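Local coordinates for protein LEOA (Escherichia coli, PDB 4AUR) that is a bacterial dynamin-like GTPase of enterotoxigenic strains, probably hydrolysing GTP to drive membrane-associated work, with a possible link to LT toxin, at residues Ala13-Leu18 with Ser44-Ile49; Leu19-Met24 with Val277-Val282; Val145-Pro150 with Asn177-Val182. All coordinates share one frame; numbering follows the deposited sequence.

In the fold
Contacts 1 and 2 lie side by side, their centres about 11 Å apart, on successive turns of helix 3-30. Contact 1 pairs that helix with helix 38-51, whereas contact 2 reaches much further along the chain to helix 275-343; the two touch where Ile46 packs on Leu19. Contact 3 lies at the ends of two neighbouring parallel strands of the GTPase sheet and in the loops that follow, its centre about 41 Å from that of contact 1 and 46 Å from that of contact 2. In chain order it follows contact 1 and is nested inside the long loop closed by contact 2. The helices of contacts 1 and 2 thus pack together at a distance from the probable nucleotide site, consistent with a dynamin-like helical neck.

Contact 1: residues Ala13-Leu18 with Ser44-Ile49; sequences AAINSL and SAINAI
Ile15 and Leu18 face Ile46 and Ile49 across two almost exactly antiparallel helices, whose axes over these turns run 173° apart at a closest approach of 10.0 Å. The four side chains meet in different ways. Leu18 and Ile49 reach toward each other tip to tip, Leu18 CD1 standing 3.8 Å from Ile49 CD1. Ile15 instead slides past Ile49 in the opposite direction, so that Ile15 CG1 lies 3.8 Å from Ile49 CG2, a branch methyl rather than the chain end. Leu18 and Ile46 pass in the same fashion, with Leu18 CB 3.8 Å from Ile46 CG1. Ile15 and Ile46 cross at a slant, Ile15 CG2 being 4.1 Å from Ile46 CG2. In Ile46, CG1 sits beside the backbone N and anti to the carbonyl carbon (chi1 -77°), which sets it against Leu18. Isoleucine suits such an interface because its CG2 methyl and its longer CG1-CD1 arm can meet different neighbours, as they do in all three here; Leu18 uses CB and CD1. Around the pair, Ala14 meets Leu269 of helix 250-273, while Ala45 meets Thr273 and Met275. Ile49 packs on Leu269 and Thr273 too, which extends the apolar layer beyond the pair. The arrangement is that of an antiparallel helical hairpin built into a larger helical bundle, here the N-terminal helices of a dynamin-like protein.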
loop_
_atom_site.group_PDB
_atom_site.type_symbol
_atom_site.label_atom_id
_atom_site.label_comp_id
_atom_site.label_asym_id
_atom_site.label_seq_id
_atom_site.Cartn_x
_atom_site.Cartn_y
_atom_site.Cartn_z
ATOM N N ALA A 13 13.769 -5.335 -27.238
ATOM C CA ALA A 13 12.951 -4.846 -26.141
ATOM C C ALA A 13 12.184 -5.981 -25.495
ATOM O O ALA A 13 12.069 -6.033 -24.292
ATOM C CB ALA A 13 12.002 -3.761 -26.595
ATOM N N ALA A 14 11.668 -6.893 -26.299
ATOM C CA ALA A 14 10.866 -8.013 -25.796
ATOM C C ALA A 14 11.706 -8.976 -24.989
ATOM O O ALA A 14 11.257 -9.518 -23.990
ATOM C CB ALA A 14 10.200 -8.758 -26.940
ATOM N N ILE A 15 12.923 -9.194 -25.450
ATOM C CA ILE A 15 13.874 -9.963 -24.707
ATOM C C ILE A 15 14.172 -9.270 -23.376
ATOM O O ILE A 15 14.142 -9.920 -22.337
ATOM C CB ILE A 15 15.130 -10.187 -25.526
ATOM C CG1 ILE A 15 14.864 -11.247 -26.569
ATOM C CG2 ILE A 15 16.275 -10.647 -24.641
ATOM C CD1 ILE A 15 15.897 -11.250 -27.672
ATOM N N ASN A 16 14.416 -7.968 -23.373
ATOM C CA ASN A 16 14.613 -7.295 -22.103
ATOM C C ASN A 16 13.434 -7.486 -21.171
ATOM O O ASN A 16 13.608 -7.932 -20.035
ATOM C CB ASN A 16 14.840 -5.810 -22.276
ATOM C CG ASN A 16 16.268 -5.479 -22.682
ATOM O OD1 ASN A 16 17.227 -6.230 -22.410
ATOM N ND2 ASN A 16 16.417 -4.331 -23.342
ATOM N N SER A 17 12.236 -7.177 -21.661
ATOM C CA SER A 17 11.045 -7.288 -20.861
ATOM C C SER A 17 10.942 -8.681 -20.221
ATOM O O SER A 17 10.422 -8.827 -19.113
ATOM C CB SER A 17 9.826 -7.012 -21.708
ATOM O OG SER A 17 9.477 -8.170 -22.466
ATOM N N LEU A 18 11.470 -9.701 -20.890
ATOM C CA LEU A 18 11.475 -11.045 -20.326
ATOM C C LEU A 18 12.579 -11.251 -19.301
ATOM O O LEU A 18 12.420 -12.009 -18.362
ATOM C CB LEU A 18 11.608 -12.075 -21.437
ATOM C CG LEU A 18 10.358 -12.326 -22.250
ATOM C CD1 LEU A 18 10.700 -13.197 -23.431
ATOM C CD2 LEU A 18 9.312 -12.979 -21.361
ATOM N N SER A 44 14.114 -20.237 -21.744
ATOM C CA SER A 44 13.769 -20.917 -23.003
ATOM C C SER A 44 13.066 -20.002 -24.009
ATOM O O SER A 44 13.414 -19.981 -25.196
ATOM C CB SER A 44 12.880 -22.145 -22.753
ATOM O OG SER A 44 13.552 -23.172 -22.028
ATOM N N ALA A 45 12.075 -19.250 -23.559
ATOM C CA ALA A 45 11.352 -18.372 -24.472
ATOM C C ALA A 45 12.261 -17.283 -25.009
ATOM O O ALA A 45 12.087 -16.837 -26.137
ATOM C CB ALA A 45 10.125 -17.772 -23.807
ATOM N N ILE A 46 13.235 -16.852 -24.216
ATOM C CA ILE A 46 14.201 -15.877 -24.723
ATOM C C ILE A 46 15.025 -16.457 -25.864
ATOM O O ILE A 46 15.269 -15.786 -26.865
ATOM C CB ILE A 46 15.133 -15.375 -23.630
ATOM C CG1 ILE A 46 14.379 -14.345 -22.772
ATOM C CG2 ILE A 46 16.349 -14.726 -24.243
ATOM C CD1 ILE A 46 14.980 -14.129 -21.406
ATOM N N ASN A 47 15.410 -17.722 -25.715
ATOM C CA ASN A 47 16.215 -18.389 -26.703
ATOM C C ASN A 47 15.436 -18.613 -27.957
ATOM O O ASN A 47 15.922 -18.323 -29.043
ATOM C CB ASN A 47 16.778 -19.691 -26.147
ATOM C CG ASN A 47 17.758 -19.437 -25.019
ATOM O OD1 ASN A 47 17.776 -20.125 -23.989
ATOM N ND2 ASN A 47 18.557 -18.406 -25.198
ATOM N N ALA A 48 14.219 -19.111 -27.822
ATOM C CA ALA A 48 13.367 -19.287 -28.990
ATOM C C ALA A 48 13.212 -17.991 -29.732
ATOM O O ALA A 48 13.208 -17.986 -30.948
ATOM C CB ALA A 48 12.007 -19.810 -28.585
ATOM N N ILE A 49 13.100 -16.888 -29.003
ATOM C CA ILE A 49 12.799 -15.596 -29.620
ATOM C C ILE A 49 13.952 -15.043 -30.427
ATOM O O ILE A 49 13.728 -14.399 -31.436
ATOM C CB ILE A 49 12.376 -14.562 -28.570
ATOM C CG1 ILE A 49 10.879 -14.691 -28.309
ATOM C CG2 ILE A 49 12.659 -13.144 -29.043
ATOM C CD1 ILE A 49 10.371 -13.829 -27.167
#

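Contact 2: residues Leu19-Met24 with Val277-Val282; sequences LQLRGM and VVKDIV
Leu21 lays its two methyl branches over separate parts of helix 275-343, CD1 against Val282 and CD2 against Lys279 and Val278. This is helix-helix packing within a bundle, consistent with the neck that flanks the GTPase domain in dynamins: the axes of the two segments are inclined at 45° and come no nearer than 10.7 Å. With chi1 at -168°, Leu21 CG is anti to its backbone N and is sent toward helix 275-343, where CD1 and CD2 part to their different neighbours. The CD2 methyl rests 3.8 Å from Lys279 CB, so the lysine contributes the apolar root of its chain while its amine end leads away; this is how a partly exposed lysine can border a buried patch. Val278 adds one methyl, its CG1 lying 4.0 Å from Leu21 CD2. Valine suits positions 278 and 282, where its methyls lie close to the backbone. Met24, modelled as selenomethionine, uses its root towards Val282, while its side chain also meets Leu563, Leu566 and Met567 of the C-terminal helix 547-567. Thus three distant parts of the chain converge here. Val282 CG1 serves two neighbours at once, lying 3.5 Å from Leu21 CD1 and 4.0 Å from Met24 CB.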
loop_
_atom_site.group_PDB
_atom_site.type_symbol
_atom_site.label_atom_id
_atom_site.label_comp_id
_atom_site.label_asym_id
_atom_site.label_seq_id
_atom_site.Cartn_x
_atom_site.Cartn_y
_atom_site.Cartn_z
ATOM N N LEU A 19 13.714 -10.587 -19.485
ATOM C CA LEU A 19 14.727 -10.609 -18.438
ATOM C C LEU A 19 14.210 -9.915 -17.164
ATOM O O LEU A 19 14.486 -10.362 -16.067
ATOM C CB LEU A 19 16.052 -10.003 -18.915
ATOM C CG LEU A 19 16.840 -10.793 -19.969
ATOM C CD1 LEU A 19 17.938 -9.939 -20.588
ATOM C CD2 LEU A 19 17.469 -12.046 -19.419
ATOM N N GLN A 20 13.454 -8.837 -17.307
ATOM C CA GLN A 20 12.876 -8.164 -16.143
ATOM C C GLN A 20 11.849 -9.057 -15.494
ATOM O O GLN A 20 11.697 -9.071 -14.288
ATOM C CB GLN A 20 12.196 -6.875 -16.554
ATOM C CG GLN A 20 13.151 -5.801 -17.064
ATOM C CD GLN A 20 12.468 -4.872 -18.046
ATOM O OE1 GLN A 20 11.235 -4.811 -18.114
ATOM N NE2 GLN A 20 13.259 -4.145 -18.812
ATOM N N LEU A 21 11.129 -9.807 -16.318
ATOM C CA LEU A 21 10.211 -10.807 -15.814
ATOM C C LEU A 21 10.943 -11.801 -14.955
ATOM O O LEU A 21 10.538 -12.080 -13.848
ATOM C CB LEU A 21 9.506 -11.512 -16.963
ATOM C CG LEU A 21 8.310 -12.370 -16.564
ATOM C CD1 LEU A 21 7.359 -11.525 -15.738
ATOM C CD2 LEU A 21 7.616 -12.942 -17.780
ATOM N N ARG A 22 12.050 -12.323 -15.456
ATOM C CA ARG A 22 12.911 -13.230 -14.683
ATOM C C ARG A 22 13.328 -12.640 -13.356
ATOM O O ARG A 22 13.361 -13.329 -12.367
ATOM C CB ARG A 22 14.148 -13.605 -15.491
ATOM C CG ARG A 22 14.470 -15.088 -15.400
ATOM C CD ARG A 22 15.410 -15.534 -16.503
ATOM N NE ARG A 22 16.685 -14.830 -16.442
ATOM C CZ ARG A 22 17.721 -15.086 -17.217
ATOM N NH1 ARG A 22 17.672 -16.045 -18.133
ATOM N NH2 ARG A 22 18.817 -14.376 -17.076
ATOM N N GLY A 23 13.643 -11.355 -13.349
ATOM C CA GLY A 23 14.036 -10.657 -12.137
ATOM C C GLY A 23 12.877 -10.562 -11.179
ATOM O O GLY A 23 13.056 -10.624 -9.975
HETATM N N MSE A 24 11.676 -10.418 -11.714
HETATM C CA MSE A 24 10.506 -10.248 -10.885
HETATM C C MSE A 24 10.235 -11.572 -10.261
HETATM O O MSE A 24 9.818 -11.617 -9.104
HETATM C CB MSE A 24 9.322 -9.742 -11.702
HETATM C CG MSE A 24 9.472 -8.270 -12.007
HETATM SE SE MSE A 24 7.789 -7.647 -12.837
HETATM C CE MSE A 24 8.371 -7.150 -14.642
ATOM N N VAL A 277 0.952 -14.982 -21.061
ATOM C CA VAL A 277 0.189 -15.478 -19.950
ATOM C C VAL A 277 1.041 -15.443 -18.671
ATOM O O VAL A 277 0.580 -14.971 -17.617
ATOM C CB VAL A 277 -0.292 -16.903 -20.291
ATOM C CG1 VAL A 277 -0.867 -17.615 -19.092
ATOM C CG2 VAL A 277 -1.324 -16.846 -21.384
ATOM N N VAL A 278 2.281 -15.926 -18.770
ATOM C CA VAL A 278 3.214 -15.933 -17.638
ATOM C C VAL A 278 3.392 -14.518 -17.089
ATOM O O VAL A 278 3.362 -14.294 -15.902
ATOM C CB VAL A 278 4.593 -16.516 -18.073
ATOM C CG1 VAL A 278 5.659 -16.316 -17.006
ATOM C CG2 VAL A 278 4.466 -18.000 -18.420
ATOM N N LYS A 279 3.568 -13.570 -17.990
ATOM C CA LYS A 279 3.864 -12.201 -17.653
ATOM C C LYS A 279 2.647 -11.512 -17.048
ATOM O O LYS A 279 2.786 -10.707 -16.123
ATOM C CB LYS A 279 4.343 -11.489 -18.921
ATOM C CG LYS A 279 4.593 -9.994 -18.805
ATOM C CD LYS A 279 5.084 -9.383 -20.119
ATOM C CE LYS A 279 4.321 -8.103 -20.443
ATOM N NZ LYS A 279 5.088 -7.197 -21.350
ATOM N N ASP A 280 1.450 -11.817 -17.549
ATOM C CA ASP A 280 0.244 -11.177 -17.020
ATOM C C ASP A 280 0.056 -11.634 -15.595
ATOM O O ASP A 280 -0.323 -10.852 -14.752
ATOM C CB ASP A 280 -1.029 -11.477 -17.855
ATOM C CG ASP A 280 -1.076 -10.711 -19.215
ATOM O OD1 ASP A 280 -0.329 -9.705 -19.427
ATOM O OD2 ASP A 280 -1.871 -11.144 -20.093
ATOM N N ILE A 281 0.315 -12.901 -15.325
ATOM C CA ILE A 281 0.171 -13.424 -13.971
ATOM C C ILE A 281 1.200 -12.826 -13.017
ATOM O O ILE A 281 0.868 -12.456 -11.903
ATOM C CB ILE A 281 0.245 -14.968 -13.935
ATOM C CG1 ILE A 281 -1.028 -15.574 -14.516
ATOM C CG2 ILE A 281 0.394 -15.485 -12.519
ATOM C CD1 ILE A 281 -0.854 -17.024 -14.953
ATOM N N VAL A 282 2.445 -12.730 -13.445
ATOM C CA VAL A 282 3.482 -12.203 -12.575
ATOM C C VAL A 282 3.271 -10.755 -12.262
ATOM O O VAL A 282 3.376 -10.364 -11.129
ATOM C CB VAL A 282 4.866 -12.392 -13.187
ATOM C CG1 VAL A 282 5.876 -11.517 -12.522
ATOM C CG2 VAL A 282 5.300 -13.829 -13.031
#

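Contact 3: residues Val145-Pro150 with Asn177-Val182; sequences VDATNP and NKMDEV
Asn177 and Lys178 begin the sequence Asn-Lys-Met-Asp, which matches the NKxD (G4) motif that reads the guanine base in GTPases, and the segment 145-150 packs against it from the end of the neighbouring parallel strand. Across these segments Asn177 N donates to Val145 O (3.2 Å), with the donor above the carbonyl plane; Val145 also bonds with Val175 of strand 172-177. Beyond Asn177 the chain turns at Lys178, whose backbone takes up the left-handed helical region, and leaves the sheet. The Lys178 side chain runs aslant past Asp146, where NZ forms a long salt bridge of 3.7 Å to Asp146 OD2; NZ also has a hydrogen bond to Ser63 O near the presumed P-loop. The other carboxylate oxygen is engaged within its own segment. Thr148 N donates to the anti lone pair of Asp146 OD1 at 2.9 Å, closing an Asx turn, and Thr148 OG1 donates to the same OD1 from above the carboxylate plane. A chi1 of 49° turns OG1 back to OD1 while CG2 faces Glu181. Ala147 CB faces Val182 CG2, at 3.9 Å, and the selenomethionine methyl of Met179. Asn177 turns its amide to Ser227 N and to Asp64 O, gripped at both ends. The two Thr148 donors probably fix the carboxylate's rotation, and Lys178 would probably offset repulsion from nearby Asp64. Together the bonds to Ser63, Ser227 and Asp64 would fix the NKxD segment beside the presumed P-loop, consistent with a guanine nucleotide site.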
loop_
_atom_site.group_PDB
_atom_site.type_symbol
_atom_site.label_atom_id
_atom_site.label_comp_id
_atom_site.label_asym_id
_atom_site.label_seq_id
_atom_site.Cartn_x
_atom_site.Cartn_y
_atom_site.Cartn_z
ATOM N N VAL A 145 -5.080 -4.127 -52.318
ATOM C CA VAL A 145 -6.304 -4.031 -53.137
ATOM C C VAL A 145 -6.153 -3.005 -54.284
ATOM O O VAL A 145 -5.052 -2.489 -54.519
ATOM C CB VAL A 145 -7.532 -3.702 -52.266
ATOM C CG1 VAL A 145 -7.697 -4.758 -51.190
ATOM C CG2 VAL A 145 -7.419 -2.319 -51.657
ATOM N N ASP A 146 -7.257 -2.745 -54.999
ATOM C CA ASP A 146 -7.250 -1.908 -56.193
ATOM C C ASP A 146 -7.792 -0.554 -55.865
ATOM O O ASP A 146 -8.646 -0.398 -55.001
ATOM C CB ASP A 146 -8.078 -2.539 -57.334
ATOM C CG ASP A 146 -7.600 -2.095 -58.742
ATOM O OD1 ASP A 146 -7.871 -0.938 -59.134
ATOM O OD2 ASP A 146 -6.957 -2.912 -59.458
ATOM N N ALA A 147 -7.293 0.434 -56.579
ATOM C CA ALA A 147 -7.757 1.790 -56.417
ATOM C C ALA A 147 -9.118 2.041 -57.091
ATOM O O ALA A 147 -9.963 2.765 -56.554
ATOM C CB ALA A 147 -6.720 2.723 -56.992
ATOM N N THR A 148 -9.309 1.479 -58.282
ATOM C CA THR A 148 -10.549 1.704 -59.033
ATOM C C THR A 148 -11.753 1.123 -58.302
ATOM O O THR A 148 -12.755 1.799 -58.120
ATOM C CB THR A 148 -10.488 1.109 -60.460
ATOM O OG1 THR A 148 -10.023 -0.250 -60.409
ATOM C CG2 THR A 148 -9.548 1.921 -61.336
ATOM N N ASN A 149 -11.640 -0.135 -57.890
ATOM C CA ASN A 149 -12.728 -0.833 -57.203
ATOM C C ASN A 149 -12.162 -1.657 -56.027
ATOM O O ASN A 149 -11.995 -2.878 -56.138
ATOM C CB ASN A 149 -13.485 -1.712 -58.207
ATOM C CG ASN A 149 -14.581 -2.543 -57.564
ATOM O OD1 ASN A 149 -15.252 -2.113 -56.617
ATOM N ND2 ASN A 149 -14.773 -3.747 -58.084
ATOM N N PRO A 150 -11.833 -0.978 -54.909
ATOM C CA PRO A 150 -11.140 -1.603 -53.772
ATOM C C PRO A 150 -11.839 -2.825 -53.177
ATOM O O PRO A 150 -12.978 -2.731 -52.728
ATOM C CB PRO A 150 -11.062 -0.472 -52.739
ATOM C CG PRO A 150 -12.048 0.544 -53.188
ATOM C CD PRO A 150 -12.023 0.463 -54.677
ATOM N N ASN A 177 -3.753 0.328 -53.725
ATOM C CA ASN A 177 -2.688 0.438 -54.713
ATOM C C ASN A 177 -3.194 0.870 -56.092
ATOM O O ASN A 177 -4.341 0.637 -56.452
ATOM C CB ASN A 177 -1.991 -0.904 -54.869
ATOM C CG ASN A 177 -0.721 -0.794 -55.669
ATOM O OD1 ASN A 177 -0.082 0.245 -55.655
ATOM N ND2 ASN A 177 -0.358 -1.844 -56.382
ATOM N N LYS A 178 -2.297 1.468 -56.864
ATOM C CA LYS A 178 -2.594 2.044 -58.176
ATOM C C LYS A 178 -3.512 3.252 -58.012
ATOM O O LYS A 178 -4.555 3.331 -58.643
ATOM C CB LYS A 178 -3.231 1.027 -59.128
ATOM C CG LYS A 178 -2.415 -0.230 -59.380
ATOM C CD LYS A 178 -3.327 -1.407 -59.654
ATOM C CE LYS A 178 -2.649 -2.494 -60.461
ATOM N NZ LYS A 178 -3.597 -3.609 -60.757
HETATM N N MSE A 179 -3.135 4.195 -57.163
HETATM C CA MSE A 179 -3.947 5.393 -57.027
HETATM C C MSE A 179 -3.801 6.273 -58.261
HETATM O O MSE A 179 -4.686 7.096 -58.558
HETATM C CB MSE A 179 -3.615 6.054 -55.702
HETATM C CG MSE A 179 -4.255 5.232 -54.591
HETATM SE SE MSE A 179 -5.964 6.060 -54.098
HETATM C CE MSE A 179 -7.305 4.683 -54.466
ATOM N N ASP A 180 -2.708 6.090 -59.008
ATOM C CA ASP A 180 -2.505 6.825 -60.259
ATOM C C ASP A 180 -3.746 6.791 -61.150
ATOM O O ASP A 180 -4.203 7.837 -61.612
ATOM C CB ASP A 180 -1.242 6.362 -61.027
ATOM C CG ASP A 180 -1.125 4.836 -61.159
ATOM O OD1 ASP A 180 -1.726 4.103 -60.346
ATOM O OD2 ASP A 180 -0.407 4.362 -62.073
ATOM N N GLU A 181 -4.327 5.614 -61.364
ATOM C CA GLU A 181 -5.504 5.529 -62.240
ATOM C C GLU A 181 -6.795 5.887 -61.526
ATOM O O GLU A 181 -7.855 5.414 -61.894
ATOM C CB GLU A 181 -5.598 4.184 -62.981
ATOM C CG GLU A 181 -5.523 2.918 -62.142
ATOM C CD GLU A 181 -4.514 1.926 -62.708
ATOM O OE1 GLU A 181 -3.381 2.358 -63.020
ATOM O OE2 GLU A 181 -4.844 0.729 -62.858
ATOM N N VAL A 182 -6.700 6.740 -60.516
ATOM C CA VAL A 182 -7.870 7.394 -59.947
ATOM C C VAL A 182 -7.675 8.916 -59.774
ATOM O O VAL A 182 -8.639 9.642 -59.534
ATOM C CB VAL A 182 -8.267 6.701 -58.620
ATOM C CG1 VAL A 182 -9.276 7.519 -57.821
ATOM C CG2 VAL A 182 -8.838 5.317 -58.907
#